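Local structure of stage III sporulation protein AB (Bacillus subtilis, 6BS9) at residues A[49-53]-A[67-72]; A[6-11]-A[118-123]; A[88-92]-A[111-115]. The protein is essential for sporulation and probably takes part in a sporulation-linked secretion system, and is represented here by a helical fragment of the longer protein. All coordinates share one frame. Residue numbers count along the deposited sequence, not the author numbering.

Contact 1: A[49-53]-A[67-72]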
loop_
_atom_site.group_PDB
_atom_site.type_symbol
_atom_site.label_atom_id
_atom_site.label_comp_id
_atom_site.label_asym_id
_atom_site.label_seq_id
_atom_site.Cartn_x
_atom_site.Cartn_y
_atom_site.Cartn_z
ATOM N N LEU A 49 4.172 -0.274 -7.528
ATOM C CA LEU A 49 3.438 -1.206 -6.688
ATOM C C LEU A 49 1.997 -1.344 -7.205
ATOM O O LEU A 49 1.466 -2.442 -7.235
ATOM C CB LEU A 49 3.479 -0.753 -5.222
ATOM C CG LEU A 49 2.628 -1.534 -4.199
ATOM C CD1 LEU A 49 2.948 -3.006 -4.117
ATOM C CD2 LEU A 49 2.849 -0.929 -2.832
ATOM N N PHE A 50 1.378 -0.211 -7.573
ATOM C CA PHE A 50 -0.025 -0.167 -7.911
ATOM C C PHE A 50 -0.299 -0.608 -9.333
ATOM O O PHE A 50 -1.319 -1.282 -9.565
ATOM C CB PHE A 50 -0.664 1.212 -7.568
ATOM C CG PHE A 50 -0.703 1.437 -6.098
ATOM C CD1 PHE A 50 -1.683 0.832 -5.330
ATOM C CD2 PHE A 50 0.410 2.010 -5.465
ATOM C CE1 PHE A 50 -1.627 0.879 -3.977
ATOM C CE2 PHE A 50 0.442 2.115 -4.096
ATOM C CZ PHE A 50 -0.578 1.538 -3.343
ATOM N N SER A 51 0.613 -0.320 -10.243
ATOM C CA SER A 51 0.476 -0.874 -11.611
ATOM C C SER A 51 0.752 -2.378 -11.652
ATOM O O SER A 51 0.021 -3.102 -12.314
ATOM C CB SER A 51 1.354 -0.109 -12.681
ATOM O OG SER A 51 2.675 -0.057 -12.311
ATOM N N ALA A 52 1.761 -2.835 -10.922
ATOM C CA ALA A 52 1.962 -4.288 -10.773
ATOM C C ALA A 52 0.771 -5.019 -10.163
ATOM O O ALA A 52 0.429 -6.091 -10.633
ATOM C CB ALA A 52 3.173 -4.551 -9.944
ATOM N N PHE A 53 0.145 -4.427 -9.143
ATOM C CA PHE A 53 -1.017 -5.009 -8.500
ATOM C C PHE A 53 -2.170 -5.108 -9.500
ATOM O O PHE A 53 -2.797 -6.162 -9.619
ATOM C CB PHE A 53 -1.425 -4.130 -7.314
ATOM C CG PHE A 53 -2.596 -4.644 -6.508
ATOM C CD1 PHE A 53 -2.716 -5.966 -6.163
ATOM C CD2 PHE A 53 -3.552 -3.783 -6.034
ATOM C CE1 PHE A 53 -3.770 -6.431 -5.349
ATOM C CE2 PHE A 53 -4.619 -4.228 -5.195
ATOM C CZ PHE A 53 -4.735 -5.566 -4.865
ATOM N N ALA A 67 -2.209 -11.472 -5.219
ATOM C CA ALA A 67 -1.731 -10.449 -6.169
ATOM C C ALA A 67 -0.991 -9.324 -5.490
ATOM O O ALA A 67 0.061 -8.866 -5.994
ATOM C CB ALA A 67 -2.878 -9.863 -6.971
ATOM N N TRP A 68 -1.489 -8.923 -4.332
ATOM C CA TRP A 68 -0.800 -7.923 -3.547
ATOM C C TRP A 68 0.597 -8.362 -3.035
ATOM O O TRP A 68 1.596 -7.630 -3.206
ATOM C CB TRP A 68 -1.640 -7.499 -2.371
ATOM C CG TRP A 68 -0.992 -6.469 -1.624
ATOM C CD1 TRP A 68 -0.224 -6.612 -0.487
ATOM C CD2 TRP A 68 -0.944 -5.079 -1.947
ATOM N NE1 TRP A 68 0.210 -5.367 -0.031
ATOM C CE2 TRP A 68 -0.194 -4.423 -0.925
ATOM C CE3 TRP A 68 -1.473 -4.293 -2.993
ATOM C CZ2 TRP A 68 0.057 -3.060 -0.969
ATOM C CZ3 TRP A 68 -1.249 -2.919 -3.001
ATOM C CH2 TRP A 68 -0.525 -2.330 -2.009
ATOM N N GLU A 69 0.652 -9.544 -2.447
ATOM C CA GLU A 69 1.910 -10.094 -1.926
ATOM C C GLU A 69 2.959 -10.189 -3.009
ATOM O O GLU A 69 4.096 -9.771 -2.806
ATOM C CB GLU A 69 1.749 -11.482 -1.293
ATOM C CG GLU A 69 1.918 -11.448 0.202
ATOM C CD GLU A 69 0.631 -11.316 0.974
ATOM O OE1 GLU A 69 -0.068 -12.357 1.010
ATOM O OE2 GLU A 69 0.397 -10.221 1.575
ATOM N N GLN A 70 2.565 -10.712 -4.160
ATOM C CA GLN A 70 3.462 -10.848 -5.307
ATOM C C GLN A 70 3.961 -9.476 -5.783
ATOM O O GLN A 70 5.124 -9.299 -6.031
ATOM C CB GLN A 70 2.750 -11.613 -6.429
ATOM C CG GLN A 70 3.586 -12.686 -7.109
ATOM C CD GLN A 70 2.797 -13.533 -8.121
ATOM O OE1 GLN A 70 3.150 -13.587 -9.317
ATOM N NE2 GLN A 70 1.718 -14.206 -7.651
ATOM N N SER A 71 3.076 -8.489 -5.864
ATOM C CA SER A 71 3.480 -7.182 -6.325
ATOM C C SER A 71 4.391 -6.506 -5.348
ATOM O O SER A 71 5.387 -5.883 -5.701
ATOM C CB SER A 71 2.252 -6.301 -6.586
ATOM O OG SER A 71 1.280 -6.977 -7.355
ATOM N N LEU A 72 4.074 -6.686 -4.104
ATOM C CA LEU A 72 4.919 -6.159 -3.063
ATOM C C LEU A 72 6.389 -6.663 -3.110
ATOM O O LEU A 72 7.340 -5.870 -2.960
ATOM C CB LEU A 72 4.253 -6.448 -1.709
ATOM C CG LEU A 72 4.941 -5.943 -0.454
ATOM C CD1 LEU A 72 5.015 -4.415 -0.475
ATOM C CD2 LEU A 72 4.175 -6.468 0.767
#
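Segments 49-53 and 67-72, on helices 46-58 and 64-75, run at 135° with axes 8.7 Å apart at closest approach, pairing aromatic packing with close backbone approach. Ala67 CB opens the second segment, 3.9 Å from Phe53 CE1. Trp68 follows with the largest covered surface: its edge meets the face of Phe53 in a T-shaped pair, planes at 90° and centroids 5.0 Å apart, while Trp68 CH2 lies 3.9 Å from Phe50 CE1 and 3.7 Å from Leu49 CD2. The indole NE1 is satisfied by Leu89 O of helix 83-95. One turn on, Ser71 CB touches Ala52 CB at 3.9 Å, and Ser71 CA is nearest Phe53 CA, 5.4 Å away. Ser71 OG bonds back to Ala67 O at 2.6 Å; Phe53 N, 3.3 Å from Ser71 OG, is at a poor angle and not hydrogen-bonded to it. Leu72 CB points away, and Leu72 N lies 3.8 Å from Leu49 CD1. Phe50, Phe53 and Trp68 form an aromatic cluster in the core of an all-helical fold.

Contact 2: A[6-11]-A[118-123]. With SO4 (sulfate ion), chain G.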
loop_
_atom_site.group_PDB
_atom_site.type_symbol
_atom_site.label_atom_id
_atom_site.label_comp_id
_atom_site.label_asym_id
_atom_site.label_seq_id
_atom_site.Cartn_x
_atom_site.Cartn_y
_atom_site.Cartn_z
ATOM N N ARG A 6 11.913 8.084 2.693
ATOM C CA ARG A 6 11.020 7.192 3.424
ATOM C C ARG A 6 9.671 7.816 3.884
ATOM O O ARG A 6 8.648 7.269 3.598
ATOM C CB ARG A 6 11.771 6.592 4.607
ATOM C CG ARG A 6 11.011 5.591 5.404
ATOM C CD ARG A 6 11.842 5.169 6.578
ATOM N NE ARG A 6 11.022 4.390 7.482
ATOM C CZ ARG A 6 11.085 4.412 8.825
ATOM N NH1 ARG A 6 11.934 5.194 9.468
ATOM N NH2 ARG A 6 10.266 3.640 9.507
ATOM N N PRO A 7 9.686 8.970 4.564
ATOM C CA PRO A 7 8.425 9.612 4.928
ATOM C C PRO A 7 7.546 9.958 3.770
ATOM O O PRO A 7 6.329 9.788 3.871
ATOM C CB PRO A 7 8.875 10.931 5.619
ATOM C CG PRO A 7 10.308 10.722 5.926
ATOM C CD PRO A 7 10.837 9.827 4.887
ATOM N N ARG A 8 8.161 10.467 2.688
ATOM C CA ARG A 8 7.454 10.808 1.481
ATOM C C ARG A 8 6.766 9.558 0.872
ATOM O O ARG A 8 5.619 9.644 0.404
ATOM C CB ARG A 8 8.395 11.508 0.502
ATOM C CG ARG A 8 7.776 11.999 -0.820
ATOM C CD ARG A 8 8.799 12.668 -1.818
ATOM N NE ARG A 8 8.179 13.722 -2.640
ATOM C CZ ARG A 8 7.707 13.602 -3.899
ATOM N NH1 ARG A 8 7.164 14.679 -4.482
ATOM N NH2 ARG A 8 7.759 12.449 -4.591
ATOM N N GLN A 9 7.431 8.420 0.899
ATOM C CA GLN A 9 6.861 7.241 0.291
ATOM C C GLN A 9 5.751 6.655 1.178
ATOM O O GLN A 9 4.720 6.191 0.669
ATOM C CB GLN A 9 7.943 6.212 -0.029
ATOM C CG GLN A 9 8.827 6.605 -1.220
ATOM C CD GLN A 9 9.885 5.548 -1.607
ATOM O OE1 GLN A 9 9.929 4.416 -1.091
ATOM N NE2 GLN A 9 10.768 5.961 -2.501
ATOM N N ILE A 10 5.906 6.781 2.500
ATOM C CA ILE A 10 4.829 6.375 3.402
ATOM C C ILE A 10 3.612 7.229 3.192
ATOM O O ILE A 10 2.512 6.750 3.111
ATOM C CB ILE A 10 5.309 6.432 4.860
ATOM C CG1 ILE A 10 6.389 5.364 5.038
ATOM C CG2 ILE A 10 4.164 6.129 5.807
ATOM C CD1 ILE A 10 7.170 5.536 6.311
ATOM N N ARG A 11 3.823 8.508 2.993
ATOM C CA ARG A 11 2.721 9.435 2.794
ATOM C C ARG A 11 1.935 9.087 1.563
ATOM O O ARG A 11 0.697 9.081 1.574
ATOM C CB ARG A 11 3.278 10.863 2.716
ATOM C CG ARG A 11 2.273 11.956 2.849
ATOM C CD ARG A 11 2.985 13.300 2.892
ATOM N NE ARG A 11 3.756 13.568 1.679
ATOM C CZ ARG A 11 5.029 13.936 1.767
ATOM N NH1 ARG A 11 5.672 14.175 0.652
ATOM N NH2 ARG A 11 5.655 14.072 2.990
ATOM N N SER A 118 4.244 5.116 11.468
ATOM C CA SER A 118 5.608 4.990 10.879
ATOM C C SER A 118 6.067 6.261 10.155
ATOM O O SER A 118 7.225 6.668 10.310
ATOM C CB SER A 118 5.690 3.844 9.935
ATOM O OG SER A 118 5.368 2.653 10.574
ATOM N N GLU A 119 5.141 6.950 9.491
ATOM C CA GLU A 119 5.451 8.245 8.988
ATOM C C GLU A 119 5.956 9.191 10.053
ATOM O O GLU A 119 6.905 9.931 9.817
ATOM C CB GLU A 119 4.240 8.861 8.269
ATOM C CG GLU A 119 4.600 10.101 7.439
ATOM C CD GLU A 119 3.372 10.656 6.711
ATOM O OE1 GLU A 119 3.234 11.851 6.422
ATOM O OE2 GLU A 119 2.473 9.887 6.431
ATOM N N ALA A 120 5.326 9.228 11.223
ATOM C CA ALA A 120 5.815 10.078 12.276
ATOM C C ALA A 120 7.257 9.714 12.706
ATOM O O ALA A 120 8.007 10.620 13.061
ATOM C CB ALA A 120 4.826 10.053 13.474
ATOM N N ASP A 121 7.540 8.399 12.839
ATOM C CA ASP A 121 8.831 7.878 13.279
ATOM C C ASP A 121 9.901 8.307 12.272
ATOM O O ASP A 121 10.906 8.888 12.646
ATOM C CB ASP A 121 8.781 6.356 13.354
ATOM C CG ASP A 121 7.883 5.802 14.490
ATOM O OD1 ASP A 121 7.562 6.553 15.442
ATOM O OD2 ASP A 121 7.572 4.604 14.476
ATOM N N ALA A 122 9.573 8.167 10.990
ATOM C CA ALA A 122 10.427 8.568 9.940
ATOM C C ALA A 122 10.694 10.066 9.860
ATOM O O ALA A 122 11.848 10.470 9.729
ATOM C CB ALA A 122 9.906 8.052 8.637
ATOM N N GLU A 123 9.680 10.874 10.061
ATOM C CA GLU A 123 9.879 12.307 10.165
ATOM C C GLU A 123 10.752 12.679 11.362
ATOM O O GLU A 123 11.527 13.646 11.287
ATOM C CB GLU A 123 8.558 13.045 10.276
ATOM C CG GLU A 123 7.756 13.070 9.001
ATOM C CD GLU A 123 8.245 14.060 7.985
ATOM O OE1 GLU A 123 9.134 14.888 8.286
ATOM O OE2 GLU A 123 7.779 13.957 6.823
HETATM S S SO4 G . 12.389 3.786 12.898
HETATM O O1 SO4 G . 11.454 3.708 14.040
HETATM O O2 SO4 G . 11.628 4.315 11.752
HETATM O O3 SO4 G . 13.520 4.719 13.170
HETATM O O4 SO4 G . 12.843 2.399 12.597
HETATM O O HOH W 1 5.497 13.038 5.518
#
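A single water joins three charged side chains here, in a contact where no direct hydrogen bond crosses between the helices. It accepts from Arg11 NH2 at 2.7 Å and donates to Glu119 OE1 at 2.7 Å and to Glu123 OE2 at 2.8 Å; the direct separation of Arg11 NH2 and Glu123 OE2, 4.4 Å, is too long for a salt bridge. The segments run nearly antiparallel, at 162° with axes 8.8 Å apart, and Pro7 and Glu119 come closest, CA to CA 5.2 Å. Helix 2-26 is kinked at Pro7, whose ring nitrogen cannot donate to the preceding turn. The ring packs on the small Ala122, CG to CB 3.8 Å, and Ile10 CG2 reaches Glu119 CB at 3.7 Å. On the other flank the extended Arg6 lays a face of its guanidinium over Ala122, NH1 to CB 3.6 Å. Its NH1 and NH2 both bond to O2 of a sulfate, at 2.5 Å (very short) and 2.7 Å; the ion probably came from the crystallisation liquor. Arg6 NE makes a salt bridge to Glu85, tying in helix 83-95. The chemistry implies a partly buried interface centred on Pro7, Ile10 and Ala122; the aliphatic part of Glu119 joins this apolar packing, while the charged groups are met by the water, the sulfate and Glu85, not by salt bridges between the segments.

Contact 3: A[88-92]-A[111-115]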
loop_
_atom_site.group_PDB
_atom_site.type_symbol
_atom_site.label_atom_id
_atom_site.label_comp_id
_atom_site.label_asym_id
_atom_site.label_seq_id
_atom_site.Cartn_x
_atom_site.Cartn_y
_atom_site.Cartn_z
ATOM N N VAL A 88 3.769 -4.140 7.586
ATOM C CA VAL A 88 2.510 -3.491 7.498
ATOM C C VAL A 88 1.868 -3.711 6.145
ATOM O O VAL A 88 0.682 -4.051 6.069
ATOM C CB VAL A 88 2.612 -1.982 7.829
ATOM C CG1 VAL A 88 1.296 -1.275 7.537
ATOM C CG2 VAL A 88 2.994 -1.794 9.299
ATOM N N LEU A 89 2.634 -3.536 5.066
ATOM C CA LEU A 89 2.096 -3.759 3.731
ATOM C C LEU A 89 1.681 -5.214 3.472
ATOM O O LEU A 89 0.675 -5.468 2.812
ATOM C CB LEU A 89 3.063 -3.224 2.695
ATOM C CG LEU A 89 3.204 -1.693 2.747
ATOM C CD1 LEU A 89 4.358 -1.211 1.946
ATOM C CD2 LEU A 89 1.924 -0.970 2.279
ATOM N N LYS A 90 2.415 -6.152 4.032
ATOM C CA LYS A 90 2.048 -7.564 3.988
ATOM C C LYS A 90 0.759 -7.802 4.730
ATOM O O LYS A 90 -0.107 -8.496 4.217
ATOM C CB LYS A 90 3.178 -8.432 4.579
ATOM C CG LYS A 90 2.990 -9.936 4.386
ATOM C CD LYS A 90 4.155 -10.753 4.968
ATOM C CE LYS A 90 4.061 -12.245 4.595
ATOM N NZ LYS A 90 5.386 -12.958 4.598
ATOM N N GLN A 91 0.623 -7.249 5.936
ATOM C CA GLN A 91 -0.660 -7.349 6.698
ATOM C C GLN A 91 -1.833 -6.730 5.932
ATOM O O GLN A 91 -2.937 -7.259 5.966
ATOM C CB GLN A 91 -0.648 -6.985 8.236
ATOM C CG GLN A 91 0.236 -5.899 8.835
ATOM C CD GLN A 91 -0.331 -5.312 10.177
ATOM O OE1 GLN A 91 -0.360 -4.108 10.363
ATOM N NE2 GLN A 91 -0.790 -6.176 11.077
ATOM N N PHE A 92 -1.584 -5.667 5.180
ATOM C CA PHE A 92 -2.620 -5.143 4.303
ATOM C C PHE A 92 -3.065 -6.191 3.250
ATOM O O PHE A 92 -4.250 -6.364 3.014
ATOM C CB PHE A 92 -2.216 -3.807 3.644
ATOM C CG PHE A 92 -3.198 -3.307 2.621
ATOM C CD1 PHE A 92 -4.336 -2.702 2.999
ATOM C CD2 PHE A 92 -2.974 -3.468 1.274
ATOM C CE1 PHE A 92 -5.255 -2.210 2.051
ATOM C CE2 PHE A 92 -3.887 -3.047 0.343
ATOM C CZ PHE A 92 -5.037 -2.406 0.723
ATOM N N ALA A 111 -3.909 -0.926 9.185
ATOM C CA ALA A 111 -2.821 -0.707 8.278
ATOM C C ALA A 111 -2.544 0.762 8.033
ATOM O O ALA A 111 -1.406 1.213 8.151
ATOM C CB ALA A 111 -3.096 -1.391 6.958
ATOM N N LEU A 112 -3.580 1.517 7.718
ATOM C CA LEU A 112 -3.456 2.966 7.508
ATOM C C LEU A 112 -2.943 3.714 8.688
ATOM O O LEU A 112 -2.074 4.584 8.559
ATOM C CB LEU A 112 -4.801 3.605 7.136
ATOM C CG LEU A 112 -5.392 3.161 5.780
ATOM C CD1 LEU A 112 -6.752 3.808 5.526
ATOM C CD2 LEU A 112 -4.472 3.507 4.635
ATOM N N THR A 113 -3.434 3.385 9.861
ATOM C CA THR A 113 -2.933 4.037 11.083
ATOM C C THR A 113 -1.527 3.656 11.385
ATOM O O THR A 113 -0.755 4.474 11.882
ATOM C CB THR A 113 -3.798 3.673 12.286
ATOM O OG1 THR A 113 -5.145 3.974 11.978
ATOM C CG2 THR A 113 -3.442 4.498 13.484
ATOM N N HIS A 114 -1.181 2.403 11.105
ATOM C CA HIS A 114 0.184 1.975 11.311
ATOM C C HIS A 114 1.156 2.747 10.475
ATOM O O HIS A 114 2.196 3.235 10.970
ATOM C CB HIS A 114 0.370 0.511 11.051
ATOM C CG HIS A 114 1.467 -0.075 11.880
ATOM N ND1 HIS A 114 1.290 -1.238 12.592
ATOM C CD2 HIS A 114 2.697 0.403 12.228
ATOM C CE1 HIS A 114 2.395 -1.511 13.260
ATOM N NE2 HIS A 114 3.266 -0.534 13.052
ATOM N N LEU A 115 0.776 2.959 9.229
ATOM C CA LEU A 115 1.575 3.833 8.337
ATOM C C LEU A 115 1.657 5.287 8.846
ATOM O O LEU A 115 2.700 5.927 8.753
ATOM C CB LEU A 115 0.981 3.822 6.899
ATOM C CG LEU A 115 1.167 2.513 6.118
ATOM C CD1 LEU A 115 0.454 2.568 4.813
ATOM C CD2 LEU A 115 2.645 2.199 5.887
#
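Two short helical segments run nearly antiparallel, 168° between their directions, with axes 9.8 Å apart at closest approach. The nearest CA atoms, those of Phe92 and Ala111, are 6.0 Å apart; at this spacing side chains make the contact, and no hydrogen bond crosses. Val88 does most of this. Its CG2 stands 3.6 Å from the centroid of the His114 ring, 15° off the normal, a CH-pi contact over the ring face; CG1 turns to Leu115 CG at 4.0 Å and to Ala111 O at 3.7 Å. Such apolar packing between antiparallel neighbours is the basic unit of a helical bundle, and here it joins helix 83-95 to the long helix 101-128, next in the chain. At the other end the small Ala111 makes room for Phe92, CB to CB 4.2 Å. The Phe92 ring continues into the interior, meeting Trp68 edge-to-face and touching Leu17 of helix 2-26. Toward solvent the contact becomes polar: Gln91 OE1 is 4.0 Å from His114 ND1, without a hydrogen bond. The exposed His114 side chain also comes within about 3 Å of a bound sulfate, a different ion from the one at Arg6, probably from the crystallisation liquor.

In the fold
The three contacts show how one helical domain is built from successive pairings and one long-range closure. Contact 1 joins helices 46-58 and 64-75; contact 3 joins 83-95 and 101-128. Contact 2 brings the first helix, 2-26, against the last, so the chain between its segments embraces both others. Contacts 1 and 3 lie on opposite sides of the chain's centre, about 15 Å between centres, yet touch where Trp68 NE1 approaches Leu89 O at 2.9 Å. Contacts 2 and 3 share helix 101-128, centres about 13 Å apart, and meet through Ile10 and Leu115. Contacts 1 and 2, centres about 20 Å and nearest atoms about 8 Å apart, do not touch. Trp68 and helix 101-128 thus link all three.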